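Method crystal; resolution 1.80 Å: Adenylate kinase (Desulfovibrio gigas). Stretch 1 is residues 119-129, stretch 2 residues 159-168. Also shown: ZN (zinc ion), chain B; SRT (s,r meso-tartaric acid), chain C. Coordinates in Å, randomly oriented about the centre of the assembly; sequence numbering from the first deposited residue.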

# COMPACT_ATOMS: atom_id res chain seq x y z
N ALA A 119 -3.58 22.13 -7.10
CA ALA A 119 -2.52 21.13 -7.12
C ALA A 119 -2.70 20.09 -5.97
O ALA A 119 -2.60 18.87 -6.19
CB ALA A 119 -1.17 21.87 -7.08
N LYS A 120 -2.92 20.56 -4.73
CA LYS A 120 -3.05 19.62 -3.59
C LYS A 120 -4.26 18.73 -3.81
O LYS A 120 -4.21 17.53 -3.57
CB LYS A 120 -3.13 20.41 -2.26
CG LYS A 120 -3.37 19.54 -1.03
CD LYS A 120 -3.39 20.34 0.21
CE LYS A 120 -3.63 19.40 1.34
NZ LYS A 120 -3.95 20.17 2.56
N ASN A 121 -5.39 19.32 -4.17
CA ASN A 121 -6.59 18.50 -4.42
C ASN A 121 -6.45 17.50 -5.55
O ASN A 121 -6.90 16.37 -5.45
CB ASN A 121 -7.78 19.39 -4.68
CG ASN A 121 -8.34 19.95 -3.37
OD1 ASN A 121 -8.25 19.32 -2.29
ND2 ASN A 121 -8.88 21.12 -3.44
N ARG A 122 -5.78 17.88 -6.61
CA ARG A 122 -5.47 16.87 -7.65
C ARG A 122 -4.63 15.69 -7.16
O ARG A 122 -4.82 14.59 -7.67
CB ARG A 122 -4.79 17.49 -8.84
CG ARG A 122 -5.73 18.32 -9.61
CD ARG A 122 -5.09 18.92 -10.84
NE ARG A 122 -6.20 19.60 -11.53
CZ ARG A 122 -6.36 19.68 -12.84
NH1 ARG A 122 -5.48 19.10 -13.65
NH2 ARG A 122 -7.44 20.32 -13.35
N ILE A 123 -3.65 15.92 -6.26
CA ILE A 123 -2.88 14.80 -5.76
C ILE A 123 -3.82 13.93 -4.87
O ILE A 123 -3.83 12.70 -4.98
CB ILE A 123 -1.70 15.30 -4.92
CG1 ILE A 123 -0.72 16.10 -5.81
CG2 ILE A 123 -1.00 14.15 -4.14
CD1 ILE A 123 0.19 17.11 -4.98
N MET A 124 -4.53 14.57 -3.91
CA MET A 124 -5.30 13.78 -2.88
C MET A 124 -6.47 13.09 -3.55
O MET A 124 -6.91 12.06 -3.05
CB MET A 124 -5.85 14.72 -1.76
CG MET A 124 -4.67 15.40 -1.02
SD MET A 124 -5.22 16.22 0.44
CE MET A 124 -5.78 14.85 1.46
N GLY A 125 -6.92 13.59 -4.69
CA GLY A 125 -8.14 13.06 -5.38
C GLY A 125 -7.87 11.81 -6.21
O GLY A 125 -8.82 11.10 -6.67
N ARG A 126 -6.61 11.45 -6.42
CA ARG A 126 -6.31 10.26 -7.24
C ARG A 126 -6.87 8.98 -6.61
O ARG A 126 -6.72 8.76 -5.39
CB ARG A 126 -4.79 10.07 -7.32
CG ARG A 126 -3.97 11.25 -8.05
CD ARG A 126 -2.46 11.14 -7.73
NE ARG A 126 -1.73 12.13 -8.53
CZ ARG A 126 -0.49 12.55 -8.26
NH1 ARG A 126 0.17 12.02 -7.23
NH2 ARG A 126 0.10 13.49 -9.05
N ARG A 127 -7.43 8.10 -7.42
CA ARG A 127 -7.98 6.79 -6.95
C ARG A 127 -7.41 5.76 -7.90
O ARG A 127 -7.39 6.00 -9.10
CB ARG A 127 -9.51 6.74 -7.01
CG ARG A 127 -10.14 7.72 -5.88
CD ARG A 127 -9.78 7.26 -4.42
NE ARG A 127 -10.39 8.14 -3.40
CZ ARG A 127 -9.85 9.27 -2.92
NH1 ARG A 127 -8.69 9.75 -3.38
NH2 ARG A 127 -10.54 9.98 -2.01
N ILE A 128 -6.85 4.66 -7.35
CA ILE A 128 -6.17 3.68 -8.21
C ILE A 128 -7.11 2.50 -8.40
O ILE A 128 -7.67 1.98 -7.42
CB ILE A 128 -4.91 3.13 -7.52
CG1 ILE A 128 -3.98 4.25 -7.09
CG2 ILE A 128 -4.14 2.13 -8.48
CD1 ILE A 128 -3.96 5.44 -8.06
N CYS A 129 -7.27 2.06 -9.66
CA CYS A 129 -8.03 0.87 -9.96
C CYS A 129 -7.29 -0.42 -9.61
O CYS A 129 -6.13 -0.64 -10.02
CB CYS A 129 -8.38 0.90 -11.47
SG CYS A 129 -9.28 -0.60 -12.09
N SER A 159 -8.96 2.48 -4.85
CA SER A 159 -8.45 2.80 -3.52
C SER A 159 -7.59 4.01 -3.55
O SER A 159 -7.16 4.44 -4.63
CB SER A 159 -7.73 1.60 -2.95
OG SER A 159 -6.63 1.36 -3.69
N ALA A 160 -7.31 4.57 -2.37
CA ALA A 160 -6.41 5.70 -2.30
C ALA A 160 -4.97 5.25 -1.98
O ALA A 160 -4.80 4.21 -1.34
CB ALA A 160 -6.94 6.71 -1.28
N ARG A 161 -3.96 6.02 -2.39
CA ARG A 161 -2.57 5.67 -1.98
C ARG A 161 -2.20 6.54 -0.79
O ARG A 161 -2.42 7.75 -0.83
CB ARG A 161 -1.57 5.98 -3.10
CG ARG A 161 -1.91 5.31 -4.45
CD ARG A 161 -0.74 5.51 -5.47
NE ARG A 161 -0.43 6.96 -5.76
CZ ARG A 161 0.65 7.34 -6.47
NH1 ARG A 161 1.57 6.41 -6.89
NH2 ARG A 161 0.87 8.66 -6.70
N ALA A 162 -1.58 5.92 0.22
CA ALA A 162 -1.26 6.66 1.42
C ALA A 162 -0.39 7.92 1.12
O ALA A 162 -0.59 8.96 1.76
CB ALA A 162 -0.54 5.76 2.43
N ASP A 163 0.59 7.84 0.22
CA ASP A 163 1.47 9.01 -0.02
C ASP A 163 0.69 10.19 -0.65
O ASP A 163 1.07 11.36 -0.45
CB ASP A 163 2.61 8.70 -1.04
CG ASP A 163 3.79 7.86 -0.41
OD1 ASP A 163 3.94 7.81 0.87
OD2 ASP A 163 4.57 7.24 -1.20
N ASP A 164 -0.34 9.88 -1.43
CA ASP A 164 -1.22 10.92 -2.00
C ASP A 164 -2.10 11.58 -0.92
O ASP A 164 -2.56 12.69 -1.15
CB ASP A 164 -2.17 10.39 -3.03
CG ASP A 164 -1.49 9.91 -4.35
OD1 ASP A 164 -0.40 10.42 -4.74
OD2 ASP A 164 -2.10 9.06 -5.00
N GLN A 165 -2.33 10.89 0.21
CA GLN A 165 -3.10 11.42 1.32
C GLN A 165 -2.27 12.04 2.43
O GLN A 165 -2.81 12.51 3.46
CB GLN A 165 -4.01 10.33 1.93
CG GLN A 165 -4.83 9.55 0.87
CD GLN A 165 -5.62 10.50 -0.06
OE1 GLN A 165 -6.29 11.42 0.42
NE2 GLN A 165 -5.57 10.26 -1.36
N ASP A 166 -0.96 12.14 2.24
CA ASP A 166 -0.07 12.61 3.32
C ASP A 166 0.02 14.16 3.18
O ASP A 166 0.88 14.73 2.45
CB ASP A 166 1.30 11.97 3.18
CG ASP A 166 2.27 12.40 4.27
OD1 ASP A 166 2.04 13.41 5.06
OD2 ASP A 166 3.34 11.73 4.30
N GLU A 167 -0.90 14.86 3.84
CA GLU A 167 -0.98 16.32 3.65
C GLU A 167 0.23 17.07 4.20
O GLU A 167 0.59 18.09 3.65
CB GLU A 167 -2.23 16.94 4.30
CG GLU A 167 -3.48 16.28 3.82
CD GLU A 167 -4.76 16.93 4.38
OE1 GLU A 167 -5.55 16.25 5.08
OE2 GLU A 167 -4.94 18.11 4.11
N GLY A 168 0.85 16.58 5.26
CA GLY A 168 2.06 17.29 5.78
C GLY A 168 3.15 17.21 4.71
O GLY A 168 3.84 18.18 4.48
ZN ZN B . -10.20 0.13 -14.09
O1 SRT C . 0.82 15.42 -11.06
O11 SRT C . 2.02 14.35 -12.65
C1 SRT C . 1.88 14.96 -11.56
C2 SRT C . 3.02 15.50 -10.81
O2 SRT C . 3.08 15.29 -9.41
C3 SRT C . 4.18 16.01 -11.57
O3 SRT C . 3.54 17.31 -11.59
C4 SRT C . 5.41 16.11 -10.77
O4 SRT C . 6.15 15.11 -10.75
O41 SRT C . 5.63 17.17 -10.18
O HOH W 1 -4.54 8.37 -3.89
O HOH W 2 -8.90 11.90 -0.53
O HOH W 3 -6.73 -0.07 -5.92

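A polar group can be buried between two segments of a chain at little cost if it finds a partner there, and these two stretches of adenylate kinase illustrate how such partners are supplied. Together they bury 650 Å² between a segment that holds a helix and, after a turn, a short strand and a looped segment that leads into another helix.

At the strand end the backbone serves itself. I128 and S159 form an antiparallel hydrogen-bonded pair, in which I128 N donates to S159 O at 2.7 Å and S159 N returns the bond to I128 O at 2.9 Å. Both side chains lie on the same face of this small sheet. There the aliphatic I128 uses its CG1 to pack against CG of R161 at 3.5 Å, while the hydroxyl of S159 keeps to water: water 3 lies 2.7 Å from S159 OG and donates to I128 O, also at 2.7 Å, giving that carbonyl a second partner.

The centre is organised around D164, whose carboxylate is shared by two arginines. Within its own stretch, R161 approaches with two nitrogens, NE donating to D164 OD2 at 2.8 Å and NH2 to D164 OD1 at 2.9 Å. From the other stretch, R126 NH1 reaches D164 OD1 at 3.0 Å in a salt bridge, with the oxygen near the plane of the guanidinium, at its edge. The acid thus explains how R126 NH1 and R161 NH2, two donors of like charge that do not bond to each other, can sit 3.5 Å apart: both donate to D164 OD1. The bound tartrate also lies at the edge of the R126 guanidinium, its O1 2.9 Å from R126 NH2.

Water 1 completes this cluster. It donates to R126 O at 2.7 Å and to D164 OD2 at 2.8 Å, and accepts from R161 N at 2.8 Å, so that one molecule joins backbone and side chain across the contact.

M124 O is satisfied by side chains from both stretches. Q165 points its CA-to-CB bond away, yet chi1, chi2 and chi3 near -50° fold the chain back, and NE2 donates to M124 O at 2.8 Å with an almost straight angle of 173°. R127 NH1 donates to the same M124 O at 2.9 Å and to R126 O at 3.0 Å. The amide oxygen is used as well: water 2 donates to Q165 OE1 at 2.8 Å and accepts from R127 NH2 at 2.9 Å.

Farther along, K120 extends with every chi angle in the t well, and its NZ forms a salt bridge with E167 OE2 at 2.8 Å. Beside it, the flexible M124 supplies a nonpolar contact, CE lying 3.6 Å from E167 CG.

The accounting has one exception. D164 O is buried by the contact without a conventional partner; the nearest thing to one is a CA-H...O contact from M124 CA to D164 O at 3.4 Å, which does not replace a hydrogen bond.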